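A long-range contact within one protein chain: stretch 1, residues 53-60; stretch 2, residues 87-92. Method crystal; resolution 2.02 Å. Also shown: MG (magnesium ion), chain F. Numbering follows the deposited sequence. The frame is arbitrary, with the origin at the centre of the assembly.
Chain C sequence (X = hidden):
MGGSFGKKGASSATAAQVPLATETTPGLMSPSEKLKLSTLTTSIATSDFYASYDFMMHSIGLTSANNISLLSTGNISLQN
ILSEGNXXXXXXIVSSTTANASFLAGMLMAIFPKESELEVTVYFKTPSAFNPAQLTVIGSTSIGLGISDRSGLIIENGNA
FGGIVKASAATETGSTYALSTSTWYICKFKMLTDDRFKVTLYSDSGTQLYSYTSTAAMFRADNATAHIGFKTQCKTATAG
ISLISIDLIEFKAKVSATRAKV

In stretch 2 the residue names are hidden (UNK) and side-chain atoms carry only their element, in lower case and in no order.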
ATOM      1  N   TYR C  53       4.594  -1.840 -10.124  1.00 16.75           N
ATOM      2  CA  TYR C  53       3.403  -2.611  -9.801  1.00 16.14           C
ATOM      3  C   TYR C  53       3.165  -3.686 -10.865  1.00 15.66           C
ATOM      4  O   TYR C  53       3.306  -3.428 -12.054  1.00 15.12           O
ATOM      5  CB  TYR C  53       2.181  -1.705  -9.591  1.00 16.12           C
ATOM      6  CG  TYR C  53       0.945  -2.493  -9.214  1.00 16.75           C
ATOM      7  CD1 TYR C  53       0.952  -3.340  -8.097  1.00 16.13           C
ATOM      8  CD2 TYR C  53      -0.213  -2.427  -9.992  1.00 15.47           C
ATOM      9  CE1 TYR C  53      -0.167  -4.091  -7.761  1.00 16.88           C
ATOM     10  CE2 TYR C  53      -1.337  -3.169  -9.658  1.00 16.22           C
ATOM     11  CZ  TYR C  53      -1.299  -3.995  -8.539  1.00 15.87           C
ATOM     12  OH  TYR C  53      -2.395  -4.738  -8.216  1.00 17.65           O
ATOM     13  N   ASP C  54       2.828  -4.897 -10.414  1.00 15.31           N
ATOM     14  CA  ASP C  54       2.750  -6.077 -11.273  1.00 15.66           C
ATOM     15  C   ASP C  54       1.312  -6.569 -11.494  1.00 15.48           C
ATOM     16  O   ASP C  54       1.107  -7.663 -12.003  1.00 15.62           O
ATOM     17  CB  ASP C  54       3.612  -7.213 -10.683  1.00 15.42           C
ATOM     18  CG  ASP C  54       4.235  -8.117 -11.749  1.00 15.69           C
ATOM     19  OD1 ASP C  54       3.906  -7.989 -12.941  1.00 15.73           O
ATOM     20  OD2 ASP C  54       5.083  -8.971 -11.401  1.00 16.72           O
ATOM     21  N   PHE C  55       0.327  -5.781 -11.074  1.00 15.84           N
ATOM     22  CA  PHE C  55      -1.089  -6.031 -11.398  1.00 15.82           C
ATOM     23  C   PHE C  55      -1.623  -7.410 -11.008  1.00 15.92           C
ATOM     24  O   PHE C  55      -2.304  -8.059 -11.792  1.00 16.30           O
ATOM     25  CB  PHE C  55      -1.363  -5.694 -12.878  1.00 15.74           C
ATOM     26  CG  PHE C  55      -1.192  -4.241 -13.185  1.00 15.56           C
ATOM     27  CD1 PHE C  55      -2.275  -3.370 -13.110  1.00 16.21           C
ATOM     28  CD2 PHE C  55       0.069  -3.730 -13.499  1.00 15.14           C
ATOM     29  CE1 PHE C  55      -2.116  -2.010 -13.371  1.00 17.13           C
ATOM     30  CE2 PHE C  55       0.247  -2.378 -13.758  1.00 15.33           C
ATOM     31  CZ  PHE C  55      -0.846  -1.509 -13.694  1.00 16.46           C
HETATM   32  N   MSE C  56      -1.329  -7.831  -9.779  1.00 16.03           N
HETATM   33  CA  MSE C  56      -1.831  -9.102  -9.250  1.00 16.35           C
HETATM   34  C   MSE C  56      -2.975  -8.927  -8.248  1.00 16.21           C
HETATM   35  O   MSE C  56      -3.669  -9.894  -7.939  1.00 16.19           O
HETATM   36  CB  MSE C  56      -0.687  -9.942  -8.640  1.00 15.89           C
HETATM   37  CG  MSE C  56      -0.309  -9.579  -7.190  1.00 16.62           C
HETATM   38 SE   MSE C  56       0.599  -8.030  -6.973  1.00 13.32          SE
HETATM   39  CE  MSE C  56       2.261  -8.576  -7.303  1.00 15.14           C
HETATM   40  N   MSE C  57      -3.165  -7.703  -7.748  1.00 16.38           N
HETATM   41  CA  MSE C  57      -4.173  -7.430  -6.716  1.00 16.67           C
HETATM   42  C   MSE C  57      -5.593  -7.382  -7.286  1.00 17.63           C
HETATM   43  O   MSE C  57      -5.805  -7.005  -8.446  1.00 17.91           O
HETATM   44  CB  MSE C  57      -3.890  -6.111  -5.969  1.00 16.90           C
HETATM   45  CG  MSE C  57      -2.494  -5.966  -5.346  1.00 16.10           C
HETATM   46 SE   MSE C  57      -2.253  -4.353  -4.519  1.00 14.04          SE
HETATM   47  CE  MSE C  57      -3.586  -4.451  -3.329  1.00 14.52           C
ATOM     48  N   HIS C  58      -6.552  -7.792  -6.458  1.00 18.38           N
ATOM     49  CA  HIS C  58      -7.982  -7.585  -6.699  1.00 19.42           C
ATOM     50  C   HIS C  58      -8.166  -6.082  -6.954  1.00 20.11           C
ATOM     51  O   HIS C  58      -7.701  -5.260  -6.157  1.00 19.77           O
ATOM     52  CB  HIS C  58      -8.734  -8.053  -5.445  1.00 19.17           C
ATOM     53  CG  HIS C  58     -10.230  -7.988  -5.536  1.00 19.57           C
ATOM     54  ND1 HIS C  58     -10.951  -8.609  -6.534  1.00 19.57           N
ATOM     55  CD2 HIS C  58     -11.144  -7.428  -4.705  1.00 19.64           C
ATOM     56  CE1 HIS C  58     -12.243  -8.413  -6.328  1.00 19.36           C
ATOM     57  NE2 HIS C  58     -12.386  -7.703  -5.222  1.00 19.25           N
ATOM     58  N   SER C  59      -8.791  -5.715  -8.075  1.00 20.93           N
ATOM     59  CA  SER C  59      -8.759  -4.305  -8.499  1.00 21.92           C
ATOM     60  C   SER C  59     -10.015  -3.471  -8.237  1.00 22.49           C
ATOM     61  O   SER C  59     -10.035  -2.280  -8.568  1.00 22.76           O
ATOM     62  CB  SER C  59      -8.281  -4.151  -9.952  1.00 22.14           C
ATOM     63  OG  SER C  59      -9.111  -4.840 -10.873  1.00 23.03           O
ATOM     64  N   ILE C  60     -11.040  -4.074  -7.628  1.00 22.64           N
ATOM     65  CA  ILE C  60     -12.221  -3.317  -7.184  1.00 22.79           C
ATOM     66  C   ILE C  60     -11.829  -2.305  -6.116  1.00 22.36           C
ATOM     67  O   ILE C  60     -11.347  -2.683  -5.040  1.00 22.27           O
ATOM     68  CB  ILE C  60     -13.323  -4.221  -6.586  1.00 22.98           C
ATOM     69  CG1 ILE C  60     -13.715  -5.342  -7.559  1.00 24.33           C
ATOM     70  CG2 ILE C  60     -14.532  -3.370  -6.128  1.00 23.29           C
ATOM     71  CD1 ILE C  60     -14.927  -5.063  -8.431  1.00 26.95           C
ATOM     72  N   UNK C  87       4.013 -13.651 -17.753  1.00 20.31           N
ATOM     73  CA  UNK C  87       3.338 -12.415 -17.395  1.00 19.71           C
ATOM     74  C   UNK C  87       2.431 -12.635 -16.183  1.00 19.15           C
ATOM     75  O   UNK C  87       1.271 -13.022 -16.316  1.00 19.25           O
ATOM     76  n   UNK C  87       4.788 -11.351 -21.519  1.00 19.62           N
ATOM     77  c   UNK C  87       4.980 -10.240 -20.825  1.00 19.82           C
ATOM     78  n   UNK C  87       4.233 -10.293 -19.737  1.00 20.10           N
ATOM     79  c   UNK C  87       2.591 -11.847 -18.614  1.00 19.57           C
ATOM     80  c   UNK C  87       3.511 -11.469 -19.735  1.00 19.52           C
ATOM     81  c   UNK C  87       3.880 -12.141 -20.852  1.00 19.54           C
ATOM     82  N   UNK C  88       2.997 -12.402 -15.002  1.00 18.08           N
ATOM     83  CA  UNK C  88       2.331 -12.663 -13.730  1.00 16.96           C
ATOM     84  C   UNK C  88       1.500 -11.448 -13.354  1.00 16.47           C
ATOM     85  O   UNK C  88       2.053 -10.384 -13.145  1.00 15.91           O
ATOM     86  c   UNK C  88       2.507 -12.138  -9.031  1.00 17.43           C
ATOM     87  c   UNK C  88       1.871 -13.309  -8.639  1.00 16.76           C
ATOM     88  c   UNK C  88       3.393 -12.912 -12.653  1.00 16.64           C
ATOM     89  c   UNK C  88       2.848 -13.046 -11.255  1.00 16.87           C
ATOM     90  c   UNK C  88       2.220 -14.220 -10.844  1.00 17.17           C
ATOM     91  c   UNK C  88       1.729 -14.351  -9.547  1.00 16.87           C
ATOM     92  c   UNK C  88       2.997 -12.015 -10.335  1.00 18.08           C
ATOM     93  N   UNK C  89       0.185 -11.617 -13.263  1.00 15.64           N
ATOM     94  CA  UNK C  89      -0.711 -10.527 -12.913  1.00 15.34           C
ATOM     95  C   UNK C  89      -0.914  -9.610 -14.101  1.00 15.24           C
ATOM     96  O   UNK C  89      -0.059  -8.807 -14.421  1.00 15.28           O
ATOM     97  N   UNK C  90      -2.047  -9.744 -14.771  1.00 15.00           N
ATOM     98  CA  UNK C  90      -2.343  -8.954 -15.964  1.00 14.99           C
ATOM     99  C   UNK C  90      -3.725  -8.335 -15.792  1.00 15.42           C
ATOM    100  O   UNK C  90      -4.673  -9.039 -15.449  1.00 14.90           O
ATOM    101  c   UNK C  90      -0.948 -10.468 -17.475  1.00 14.10           C
ATOM    102  c   UNK C  90      -2.333  -9.834 -17.249  1.00 15.00           C
ATOM    103  c   UNK C  90      -2.771  -9.019 -18.489  1.00 14.93           C
ATOM    104  N   UNK C  91      -3.824  -7.025 -16.024  1.00 15.53           N
ATOM    105  CA  UNK C  91      -5.096  -6.314 -15.967  1.00 15.89           C
ATOM    106  C   UNK C  91      -5.602  -6.011 -17.381  1.00 16.45           C
ATOM    107  O   UNK C  91      -5.099  -5.086 -18.032  1.00 16.53           O
ATOM    108  c   UNK C  91      -6.210  -4.149 -15.080  1.00 15.84           C
ATOM    109  c   UNK C  91      -7.347  -4.829 -14.357  1.00 14.69           C
ATOM    110  n   UNK C  91      -7.357  -4.729 -13.039  1.00 12.61           N
ATOM    111  o   UNK C  91      -8.204  -5.455 -14.980  1.00 17.44           O
ATOM    112  c   UNK C  91      -4.950  -5.011 -15.155  1.00 16.03           C
ATOM    113  N   UNK C  92      -6.579  -6.808 -17.869  1.00 16.64           N
ATOM    114  CA  UNK C  92      -7.239  -6.510 -19.136  1.00 17.01           C
ATOM    115  C   UNK C  92      -8.283  -5.420 -18.934  1.00 17.36           C
ATOM    116  O   UNK C  92      -8.882  -5.318 -17.850  1.00 17.20           O
ATOM    117  c   UNK C  92      -7.113  -8.043 -17.282  1.00 16.39           C
ATOM    118  c   UNK C  92      -7.444  -8.837 -18.498  1.00 16.96           C
ATOM    119  c   UNK C  92      -7.914  -7.835 -19.514  1.00 16.52           C
TER
HETATM  120 MG    MG F 701       1.981  -8.348 -13.860  1.00 15.28          MG

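Position 87 carries six side-chain atoms, one carbon followed by a five-membered ring of three carbons and two nitrogens. That composition is an imidazole, so the residue is His-87. Its CA-to-CB bond points sideways relative to stretch 1, and the end of the side chain leads away; His-87 CB, the nearest of its side-chain atoms, is 7.0 Å from Asp-54 OD1. Both ring nitrogens are hydrogen-bonded elsewhere in the structure.

At position 88 there are seven side-chain atoms, all carbon: one carbon and then a six-membered ring with no further substituent. A phenolic oxygen is absent, which leaves phenylalanine, Phe-88. With chi1 in the t well, the CA-to-CB bond points sideways, but the ring end comes nearer to stretch 1. Its CE2 lies 3.9 Å from CB of Met-56, a selenomethionine, in an apolar contact, while Asp-54 OD2 sits at the ring edge, near its plane, 3.8 Å from CD2. The backbone serves a different partner: Phe-88 O binds the magnesium ion, MG, at 2.2 Å.

Position 89 has no side-chain atoms, and its CA approaches CA of Met-56 to 4.1 Å, the closest CA pairing between the stretches. The residue is Gly-89. A CB placed here ideally would point toward stretch 1 and fall 2.5 Å from Asp-54 O, 2.7 Å from Phe-55 O and 3.0 Å from Met-56 N, all clashes. The positive phi of 77° also favours glycine. Without a CB, the backbone can settle against stretch 1, where Gly-89 CA makes a CA-H...O contact with Asp-54 O at 3.5 Å. The chain turns a corner at this point.

Three carbons make up the side chain at position 90, one carrying the other two. This beta-branched, wholly apolar group identifies Val-90. Its CA-to-CB bond points away from stretch 1, and the nearest side-chain approach, Val-90 CB to Phe-55 O, is 5.7 Å, so the residue adds little to the buried surface.

Position 91 bears three carbons in a row, the third carrying one oxygen and one nitrogen: a carboxamide on a two-methylene arm, hence Gln-91. Its CA-to-CB bond points toward stretch 1, and its CB packs obliquely against the Phe-55 ring, 3.7 Å from CD1. The amide end comes close to Ser-59, but the orientation of that amide is uncertain.

At position 92, three side-chain carbons close a ring onto the backbone nitrogen, which defines Pro-92. It makes no contact with stretch 1.

The contact is organised around magnesium. Asp-54 supplies both O and OD1, and Phe-88 O and Gly-89 O complete the four ligands from these stretches, each 2.2 Å from MG; two more atoms come from elsewhere in the structure. Shared coordination explains how Asp-54 O and Gly-89 O can lie only 2.9 Å apart: the cation offsets the repulsion between their partial negative charges. No clear hydrogen bond crosses the interface, so the metal provides its main polar link, supplemented by the packing of Met-56 on Phe-88 and of Phe-55 on Gln-91.

Stretch 2, residues 87-92: HFGVQP
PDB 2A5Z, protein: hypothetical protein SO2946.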